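Local coordinates for protein 4-hydroxybenzoyl-CoA thioesterase (Staphylococcus aureus, PDB 6FDG) that probably hydrolyses the thioester of DHNA-CoA in the vitamin K2 pathway, as a hotdog-fold acyl-CoA thioesterase of the 4-hydroxybenzoyl-CoA thioesterase family, at residues S67-W79 and Y90-T103. Sequence-based numbering, arbitrary orientation.
Sequences SIFYPEKVKVKTW and YKYEIFNEKGELAT
Lys75 and Phe95, Lys77 and Glu93, and Trp79 and Lys91 are the hydrogen-bonded pairs of an antiparallel hairpin in the curved sheet of a hotdog fold. Each pair exchanges two backbone bonds, from Lys75 N to Phe95 O (3.0 Å) through to Lys91 N to Trp79 O (2.9 Å), an example of main-chain pairing fixing which side chains become neighbours. Strand 2-9 continues the sheet beyond 73-79.

Where this pairing stops, carboxylates take over. Glu97 N donates almost straight to Glu72 OE2 (3.1 Å), while Glu97 OE2 uses its anti lone pair to accept from Lys73 N (3.0 Å). The Glu72 chain, bent at its second torsion (chi2 91°), brings OE2 against Asn96 CB at the start of the type I turn 96-99. Asn96 ND2 also reaches Ser67 O through a water.

Apolar packing occupies the face turned to helix 26-41. Val76 and Ile94 lie side by side, Ile94 CG2 meets Val74 CB at 3.9 Å, and Ile68 touches the Ala102 methyl with CG1 and CD1; Ala102 shares with Thr103 a classic bulge facing Ile94. Thr78 runs alongside Tyr92, its OG1 and CG2 against ring atoms CD2 and CE2; that ring stacks on Phe30 and its hydroxyl bonds Thr107 and Arg34.

On the other face, Lys77 extends beside Glu93; their charged ends stay beyond salt-bridge range, and a water links them, weakly on the glutamate side. Trp79, its first torsion near +60° (chi1 64°), swings its indole across Lys91. Lys91 CB sits over the six-membered ring of Trp79, 3.9 Å from the centroid in a CH-pi contact, while Glu93 OE2 lies at the ring edge, 3.8 Å from Trp79 CH2.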
ATOM      1  N   SER A  67     -15.805   3.368  12.183  1.00 24.01           N
ATOM      2  CA  SER A  67     -14.391   3.611  11.939  1.00 23.50           C
ATOM      3  C   SER A  67     -13.481   2.866  12.872  1.00 24.17           C
ATOM      4  O   SER A  67     -13.869   2.621  14.109  1.00 26.36           O
ATOM      5  CB  SER A  67     -14.053   5.141  11.816  1.00 28.67           C
ATOM      6  OG  SER A  67     -14.664   5.648  10.660  1.00 33.33           O
ATOM      7  N   ILE A  68     -12.320   2.432  12.477  1.00 22.47           N
ATOM      8  CA  ILE A  68     -11.272   1.855  13.317  1.00 21.38           C
ATOM      9  C   ILE A  68     -10.175   2.895  13.436  1.00 24.34           C
ATOM     10  O   ILE A  68      -9.546   3.322  12.415  1.00 19.90           O
ATOM     11  CB  ILE A  68     -10.805   0.453  12.798  1.00 22.78           C
ATOM     12  CG1 ILE A  68     -12.032  -0.490  12.754  1.00 23.22           C
ATOM     13  CG2 ILE A  68      -9.690  -0.123  13.569  1.00 24.87           C
ATOM     14  CD1 ILE A  68     -11.783  -1.854  12.138  1.00 20.82           C
ATOM     15  N   PHE A  69     -10.054   3.478  14.677  1.00 27.06           N
ATOM     16  CA  PHE A  69      -9.031   4.496  14.944  1.00 26.34           C
ATOM     17  C   PHE A  69      -7.796   3.799  15.414  1.00 26.90           C
ATOM     18  O   PHE A  69      -7.803   2.921  16.271  1.00 26.01           O
ATOM     19  CB  PHE A  69      -9.517   5.433  15.992  1.00 26.22           C
ATOM     20  CG  PHE A  69     -10.667   6.361  15.527  1.00 29.82           C
ATOM     21  CD1 PHE A  69     -11.955   5.918  15.639  1.00 28.90           C
ATOM     22  CD2 PHE A  69     -10.390   7.612  15.035  1.00 33.50           C
ATOM     23  CE1 PHE A  69     -13.007   6.713  15.223  1.00 35.12           C
ATOM     24  CE2 PHE A  69     -11.437   8.486  14.642  1.00 33.90           C
ATOM     25  CZ  PHE A  69     -12.736   7.981  14.714  1.00 38.13           C
ATOM     26  N   TYR A  70      -6.656   4.105  14.815  1.00 31.14           N
ATOM     27  CA  TYR A  70      -5.379   3.594  15.197  1.00 25.28           C
ATOM     28  C   TYR A  70      -4.911   4.288  16.648  1.00 24.16           C
ATOM     29  O   TYR A  70      -5.199   5.465  16.831  1.00 31.04           O
ATOM     30  CB  TYR A  70      -4.384   4.057  14.140  1.00 33.92           C
ATOM     31  CG  TYR A  70      -2.976   3.745  14.544  1.00 24.89           C
ATOM     32  CD1 TYR A  70      -2.408   2.534  14.311  1.00 27.16           C
ATOM     33  CD2 TYR A  70      -2.232   4.667  15.353  1.00 30.39           C
ATOM     34  CE1 TYR A  70      -1.165   2.208  14.790  1.00 27.52           C
ATOM     35  CE2 TYR A  70      -0.968   4.360  15.788  1.00 26.03           C
ATOM     36  CZ  TYR A  70      -0.431   3.103  15.377  1.00 28.62           C
ATOM     37  OH  TYR A  70       0.784   2.816  15.873  1.00 29.87           O
ATOM     38  N   PRO A  71      -4.238   3.563  17.467  1.00 23.18           N
ATOM     39  CA  PRO A  71      -3.895   2.174  17.472  1.00 23.27           C
ATOM     40  C   PRO A  71      -5.155   1.260  17.731  1.00 25.03           C
ATOM     41  O   PRO A  71      -6.148   1.710  18.382  1.00 25.82           O
ATOM     42  CB  PRO A  71      -2.840   2.026  18.525  1.00 32.01           C
ATOM     43  CG  PRO A  71      -3.266   3.027  19.508  1.00 29.86           C
ATOM     44  CD  PRO A  71      -3.847   4.196  18.758  1.00 29.04           C
ATOM     45  N   GLU A  72      -5.117  -0.008  17.343  1.00 20.79           N
ATOM     46  CA  GLU A  72      -6.206  -0.942  17.663  1.00 21.49           C
ATOM     47  C   GLU A  72      -5.807  -2.334  17.416  1.00 21.65           C
ATOM     48  O   GLU A  72      -5.246  -2.648  16.319  1.00 20.65           O
ATOM     49  CB  GLU A  72      -7.429  -0.679  16.754  1.00 23.11           C
ATOM     50  CG  GLU A  72      -8.786  -1.208  17.172  1.00 23.57           C
ATOM     51  CD  GLU A  72      -9.631  -0.247  17.999  1.00 30.77           C
ATOM     52  OE1 GLU A  72      -9.350   0.919  18.090  1.00 29.43           O
ATOM     53  OE2 GLU A  72     -10.594  -0.684  18.588  1.00 30.28           O
ATOM     54  N   LYS A  73      -6.165  -3.272  18.291  1.00 21.13           N
ATOM     55  CA  LYS A  73      -6.085  -4.719  18.066  1.00 19.24           C
ATOM     56  C   LYS A  73      -7.457  -5.188  17.745  1.00 20.57           C
ATOM     57  O   LYS A  73      -8.478  -4.939  18.474  1.00 22.57           O
ATOM     58  CB  LYS A  73      -5.699  -5.381  19.389  1.00 23.37           C
ATOM     59  CG  LYS A  73      -4.385  -4.800  19.753  1.00 32.85           C
ATOM     60  CD  LYS A  73      -3.838  -5.289  21.089  1.00 41.15           C
ATOM     61  CE  LYS A  73      -2.730  -6.292  20.852  1.00 53.45           C
ATOM     62  NZ  LYS A  73      -1.434  -5.582  20.817  1.00 58.29           N
ATOM     63  N   VAL A  74      -7.686  -5.746  16.577  1.00 18.42           N
ATOM     64  CA  VAL A  74      -8.990  -6.237  16.142  1.00 18.86           C
ATOM     65  C   VAL A  74      -9.048  -7.752  16.020  1.00 16.87           C
ATOM     66  O   VAL A  74      -7.981  -8.413  15.944  1.00 18.85           O
ATOM     67  CB  VAL A  74      -9.404  -5.587  14.797  1.00 18.48           C
ATOM     68  CG1 VAL A  74      -9.425  -4.093  14.800  1.00 19.96           C
ATOM     69  CG2 VAL A  74      -8.558  -6.108  13.618  1.00 18.34           C
ATOM     70  N   LYS A  75     -10.263  -8.309  16.002  1.00 17.12           N
ATOM     71  CA  LYS A  75     -10.437  -9.723  15.781  1.00 17.79           C
ATOM     72  C   LYS A  75     -11.323  -9.878  14.598  1.00 19.54           C
ATOM     73  O   LYS A  75     -12.342  -9.220  14.427  1.00 18.99           O
ATOM     74  CB  LYS A  75     -11.101 -10.384  17.006  1.00 21.36           C
ATOM     75  CG  LYS A  75     -10.176 -10.326  18.249  1.00 26.51           C
ATOM     76  CD  LYS A  75     -10.804 -10.866  19.531  1.00 41.27           C
ATOM     77  CE  LYS A  75      -9.822 -10.480  20.658  1.00 44.92           C
ATOM     78  NZ  LYS A  75      -8.390 -10.886  20.348  1.00 44.00           N
ATOM     79  N   VAL A  76     -10.882 -10.715  13.641  1.00 17.41           N
ATOM     80  CA  VAL A  76     -11.590 -10.980  12.385  1.00 17.14           C
ATOM     81  C   VAL A  76     -12.180 -12.374  12.420  1.00 16.41           C
ATOM     82  O   VAL A  76     -11.395 -13.307  12.590  1.00 17.79           O
ATOM     83  CB  VAL A  76     -10.731 -10.780  11.126  1.00 16.73           C
ATOM     84  CG1 VAL A  76     -11.637 -10.930   9.935  1.00 17.07           C
ATOM     85  CG2 VAL A  76     -10.004  -9.464  11.167  1.00 18.50           C
ATOM     86  N   LYS A  77     -13.460 -12.519  12.324  1.00 16.54           N
ATOM     87  CA  LYS A  77     -14.197 -13.793  12.285  1.00 16.45           C
ATOM     88  C   LYS A  77     -14.405 -14.093  10.808  1.00 16.80           C
ATOM     89  O   LYS A  77     -14.986 -13.267  10.096  1.00 17.59           O
ATOM     90  CB  LYS A  77     -15.513 -13.700  13.051  1.00 17.40           C
ATOM     91  CG  LYS A  77     -16.339 -14.972  13.017  1.00 20.23           C
ATOM     92  CD  LYS A  77     -17.598 -14.764  13.890  1.00 23.88           C
ATOM     93  CE  LYS A  77     -18.396 -16.032  14.016  1.00 24.26           C
ATOM     94  NZ  LYS A  77     -19.625 -15.772  14.866  1.00 31.47           N
ATOM     95  N   THR A  78     -14.010 -15.283  10.341  1.00 15.94           N
ATOM     96  CA  THR A  78     -14.089 -15.749   8.951  1.00 16.85           C
ATOM     97  C   THR A  78     -14.815 -17.017   8.822  1.00 16.26           C
ATOM     98  O   THR A  78     -14.499 -17.933   9.618  1.00 17.44           O
ATOM     99  CB  THR A  78     -12.689 -15.909   8.393  1.00 16.59           C
ATOM    100  OG1 THR A  78     -11.927 -14.741   8.523  1.00 18.60           O
ATOM    101  CG2 THR A  78     -12.740 -16.275   6.887  1.00 17.83           C
ATOM    102  N   TRP A  79     -15.665 -17.148   7.860  1.00 15.61           N
ATOM    103  CA  TRP A  79     -16.310 -18.464   7.567  1.00 15.66           C
ATOM    104  C   TRP A  79     -16.614 -18.529   6.088  1.00 17.60           C
ATOM    105  O   TRP A  79     -16.486 -17.529   5.331  1.00 16.34           O
ATOM    106  CB  TRP A  79     -17.629 -18.695   8.342  1.00 18.03           C
ATOM    107  CG  TRP A  79     -18.719 -17.810   8.063  1.00 18.61           C
ATOM    108  CD1 TRP A  79     -19.800 -18.091   7.259  1.00 20.19           C
ATOM    109  CD2 TRP A  79     -18.999 -16.515   8.618  1.00 18.41           C
ATOM    110  NE1 TRP A  79     -20.688 -17.040   7.252  1.00 19.93           N
ATOM    111  CE2 TRP A  79     -20.206 -16.078   8.081  1.00 19.06           C
ATOM    112  CE3 TRP A  79     -18.290 -15.659   9.495  1.00 19.24           C
ATOM    113  CZ2 TRP A  79     -20.809 -14.829   8.482  1.00 20.67           C
ATOM    114  CZ3 TRP A  79     -18.843 -14.463   9.780  1.00 21.80           C
ATOM    115  CH2 TRP A  79     -20.048 -14.092   9.292  1.00 21.11           C
ATOM    116  N   TYR A  90     -16.339 -16.335   1.037  1.00 15.56           N
ATOM    117  CA  TYR A  90     -15.989 -16.148   2.448  1.00 15.13           C
ATOM    118  C   TYR A  90     -16.716 -14.945   2.945  1.00 16.57           C
ATOM    119  O   TYR A  90     -16.838 -13.912   2.230  1.00 16.88           O
ATOM    120  CB  TYR A  90     -14.504 -15.951   2.631  1.00 15.92           C
ATOM    121  CG  TYR A  90     -13.606 -17.079   2.238  1.00 15.17           C
ATOM    122  CD1 TYR A  90     -13.349 -17.405   0.935  1.00 17.64           C
ATOM    123  CD2 TYR A  90     -13.077 -17.910   3.238  1.00 17.60           C
ATOM    124  CE1 TYR A  90     -12.524 -18.498   0.607  1.00 17.86           C
ATOM    125  CE2 TYR A  90     -12.227 -19.001   2.913  1.00 17.13           C
ATOM    126  CZ  TYR A  90     -12.033 -19.234   1.634  1.00 16.82           C
ATOM    127  OH  TYR A  90     -11.176 -20.338   1.272  1.00 20.54           O
ATOM    128  N   LYS A  91     -17.177 -14.981   4.190  1.00 16.02           N
ATOM    129  CA  LYS A  91     -17.726 -13.814   4.890  1.00 16.19           C
ATOM    130  C   LYS A  91     -16.888 -13.550   6.099  1.00 15.39           C
ATOM    131  O   LYS A  91     -16.246 -14.418   6.710  1.00 16.10           O
ATOM    132  CB  LYS A  91     -19.205 -14.046   5.279  1.00 18.28           C
ATOM    133  CG  LYS A  91     -20.135 -13.840   4.099  1.00 23.04           C
ATOM    134  CD  LYS A  91     -21.606 -14.080   4.412  1.00 30.41           C
ATOM    135  CE  LYS A  91     -22.083 -13.046   5.385  1.00 32.03           C
ATOM    136  NZ  LYS A  91     -23.576 -12.818   5.047  1.00 41.27           N
ATOM    137  N   TYR A  92     -16.907 -12.253   6.480  1.00 15.42           N
ATOM    138  CA  TYR A  92     -16.104 -11.752   7.573  1.00 15.10           C
ATOM    139  C   TYR A  92     -16.852 -10.792   8.471  1.00 15.65           C
ATOM    140  O   TYR A  92     -17.754 -10.040   8.037  1.00 16.93           O
ATOM    141  CB  TYR A  92     -14.928 -10.895   7.060  1.00 15.76           C
ATOM    142  CG  TYR A  92     -14.140 -11.611   5.956  1.00 15.17           C
ATOM    143  CD1 TYR A  92     -14.547 -11.438   4.608  1.00 15.79           C
ATOM    144  CD2 TYR A  92     -13.027 -12.338   6.219  1.00 15.95           C
ATOM    145  CE1 TYR A  92     -13.893 -12.114   3.575  1.00 15.31           C
ATOM    146  CE2 TYR A  92     -12.326 -12.991   5.165  1.00 15.38           C
ATOM    147  CZ  TYR A  92     -12.744 -12.811   3.867  1.00 15.08           C
ATOM    148  OH  TYR A  92     -12.010 -13.432   2.804  1.00 15.71           O
ATOM    149  N   GLU A  93     -16.451 -10.791   9.722  1.00 15.14           N
ATOM    150  CA  GLU A  93     -16.875  -9.736  10.719  1.00 15.63           C
ATOM    151  C   GLU A  93     -15.634  -9.277  11.407  1.00 16.92           C
ATOM    152  O   GLU A  93     -14.815 -10.092  11.835  1.00 17.92           O
ATOM    153  CB  GLU A  93     -17.860 -10.328  11.774  1.00 17.83           C
ATOM    154  CG  GLU A  93     -19.173 -10.688  11.214  1.00 18.70           C
ATOM    155  CD  GLU A  93     -20.140 -11.405  12.191  1.00 24.08           C
ATOM    156  OE1 GLU A  93     -19.654 -11.952  13.156  1.00 25.24           O
ATOM    157  OE2 GLU A  93     -21.290 -11.457  11.780  1.00 29.16           O
ATOM    158  N   ILE A  94     -15.472  -7.961  11.582  1.00 16.52           N
ATOM    159  CA  ILE A  94     -14.346  -7.411  12.315  1.00 17.49           C
ATOM    160  C   ILE A  94     -14.843  -6.731  13.602  1.00 16.43           C
ATOM    161  O   ILE A  94     -15.775  -5.893  13.546  1.00 18.13           O
ATOM    162  CB  ILE A  94     -13.568  -6.367  11.549  1.00 16.40           C
ATOM    163  CG1 ILE A  94     -13.080  -6.957  10.186  1.00 17.01           C
ATOM    164  CG2 ILE A  94     -12.425  -5.835  12.371  1.00 18.83           C
ATOM    165  CD1 ILE A  94     -12.275  -5.987   9.378  1.00 19.07           C
ATOM    166  N   PHE A  95     -14.299  -7.195  14.728  1.00 16.86           N
ATOM    167  CA  PHE A  95     -14.614  -6.589  16.057  1.00 17.65           C
ATOM    168  C   PHE A  95     -13.460  -5.803  16.478  1.00 18.76           C
ATOM    169  O   PHE A  95     -12.274  -6.157  16.426  1.00 19.50           O
ATOM    170  CB  PHE A  95     -14.936  -7.756  17.018  1.00 18.63           C
ATOM    171  CG  PHE A  95     -16.118  -8.583  16.622  1.00 19.28           C
ATOM    172  CD1 PHE A  95     -17.444  -8.245  17.011  1.00 21.83           C
ATOM    173  CD2 PHE A  95     -15.957  -9.711  15.796  1.00 20.24           C
ATOM    174  CE1 PHE A  95     -18.571  -8.962  16.582  1.00 22.00           C
ATOM    175  CE2 PHE A  95     -17.086 -10.429  15.389  1.00 23.20           C
ATOM    176  CZ  PHE A  95     -18.367 -10.081  15.761  1.00 22.70           C
ATOM    177  N   ASN A  96     -13.804  -4.624  17.077  1.00 21.56           N
ATOM    178  CA  ASN A  96     -12.798  -3.769  17.655  1.00 23.30           C
ATOM    179  C   ASN A  96     -12.403  -4.244  19.054  1.00 21.51           C
ATOM    180  O   ASN A  96     -12.934  -5.180  19.566  1.00 24.19           O
ATOM    181  CB  ASN A  96     -13.185  -2.305  17.489  1.00 22.85           C
ATOM    182  CG  ASN A  96     -14.246  -1.813  18.472  1.00 22.97           C
ATOM    183  OD1 ASN A  96     -14.633  -2.594  19.363  1.00 21.71           O
ATOM    184  ND2 ASN A  96     -14.856  -0.713  18.154  1.00 24.48           N
ATOM    185  N   GLU A  97     -11.507  -3.460  19.698  1.00 27.18           N
ATOM    186  CA  GLU A  97     -10.945  -3.852  21.010  1.00 28.85           C
ATOM    187  C   GLU A  97     -12.018  -3.818  22.128  1.00 29.55           C
ATOM    188  O   GLU A  97     -11.986  -4.570  23.172  1.00 31.30           O
ATOM    189  CB  GLU A  97      -9.811  -2.830  21.323  1.00 40.19           C
ATOM    190  CG  GLU A  97      -8.542  -3.475  21.557  1.00 39.24           C
ATOM    191  CD  GLU A  97      -7.466  -2.472  21.886  1.00 49.32           C
ATOM    192  OE1 GLU A  97      -7.365  -2.009  23.044  1.00 50.97           O
ATOM    193  OE2 GLU A  97      -6.673  -2.165  20.997  1.00 29.47           O
ATOM    194  N   LYS A  98     -13.032  -3.024  21.892  1.00 25.67           N
ATOM    195  CA  LYS A  98     -14.175  -2.990  22.801  1.00 25.19           C
ATOM    196  C   LYS A  98     -15.192  -4.091  22.562  1.00 26.30           C
ATOM    197  O   LYS A  98     -16.243  -4.175  23.192  1.00 27.52           O
ATOM    198  CB  LYS A  98     -14.854  -1.687  22.755  1.00 27.72           C
ATOM    199  CG  LYS A  98     -13.968  -0.567  23.161  1.00 32.04           C
ATOM    200  CD  LYS A  98     -14.811   0.711  23.265  1.00 43.77           C
ATOM    201  CE  LYS A  98     -14.017   1.988  23.120  1.00 50.98           C
ATOM    202  NZ  LYS A  98     -12.994   2.183  24.193  1.00 60.40           N
ATOM    203  N   GLY A  99     -14.940  -4.933  21.505  1.00 23.39           N
ATOM    204  CA  GLY A  99     -15.913  -6.006  21.213  1.00 23.07           C
ATOM    205  C   GLY A  99     -17.064  -5.593  20.303  1.00 22.64           C
ATOM    206  O   GLY A  99     -17.987  -6.385  20.099  1.00 25.73           O
ATOM    207  N   GLU A 100     -17.069  -4.414  19.790  1.00 21.26           N
ATOM    208  CA  GLU A 100     -18.120  -3.920  18.950  1.00 20.57           C
ATOM    209  C   GLU A 100     -17.888  -4.371  17.458  1.00 20.40           C
ATOM    210  O   GLU A 100     -16.716  -4.422  17.066  1.00 21.12           O
ATOM    211  CB  GLU A 100     -18.161  -2.407  18.940  1.00 24.04           C
ATOM    212  CG  GLU A 100     -18.339  -1.820  20.352  1.00 26.41           C
ATOM    213  CD  GLU A 100     -17.859  -0.406  20.581  1.00 30.72           C
ATOM    214  OE1 GLU A 100     -17.177   0.293  19.799  1.00 30.25           O
ATOM    215  OE2 GLU A 100     -18.211   0.095  21.744  1.00 38.60           O
ATOM    216  N   LEU A 101     -18.971  -4.693  16.816  1.00 19.29           N
ATOM    217  CA  LEU A 101     -18.921  -5.007  15.338  1.00 19.64           C
ATOM    218  C   LEU A 101     -18.604  -3.769  14.506  1.00 20.56           C
ATOM    219  O   LEU A 101     -19.411  -2.780  14.518  1.00 22.69           O
ATOM    220  CB  LEU A 101     -20.196  -5.602  14.931  1.00 20.68           C
ATOM    221  CG  LEU A 101     -20.226  -6.052  13.402  1.00 21.29           C
ATOM    222  CD1 LEU A 101     -19.241  -7.126  13.149  1.00 21.64           C
ATOM    223  CD2 LEU A 101     -21.641  -6.350  13.023  1.00 24.22           C
ATOM    224  N   ALA A 102     -17.375  -3.706  13.976  1.00 17.72           N
ATOM    225  CA  ALA A 102     -16.902  -2.542  13.221  1.00 18.22           C
ATOM    226  C   ALA A 102     -17.198  -2.636  11.703  1.00 17.96           C
ATOM    227  O   ALA A 102     -17.318  -1.671  11.003  1.00 17.86           O
ATOM    228  CB  ALA A 102     -15.509  -2.249  13.478  1.00 18.44           C
ATOM    229  N   THR A 103     -17.149  -3.881  11.192  1.00 17.40           N
ATOM    230  CA  THR A 103     -17.154  -4.117   9.752  1.00 16.69           C
ATOM    231  C   THR A 103     -17.640  -5.492   9.415  1.00 17.08           C
ATOM    232  O   THR A 103     -17.388  -6.440  10.182  1.00 16.84           O
ATOM    233  CB  THR A 103     -15.625  -4.061   9.246  1.00 18.28           C
ATOM    234  OG1 THR A 103     -14.839  -3.255  10.036  1.00 18.15           O
ATOM    235  CG2 THR A 103     -15.580  -3.783   7.814  1.00 19.61           C
TER
HETATM  236  O   HOH W   1     -13.562   0.921  16.212  1.00 33.68           O
HETATM  237  O   HOH W   2     -21.634 -14.143  13.017  1.00 58.26           O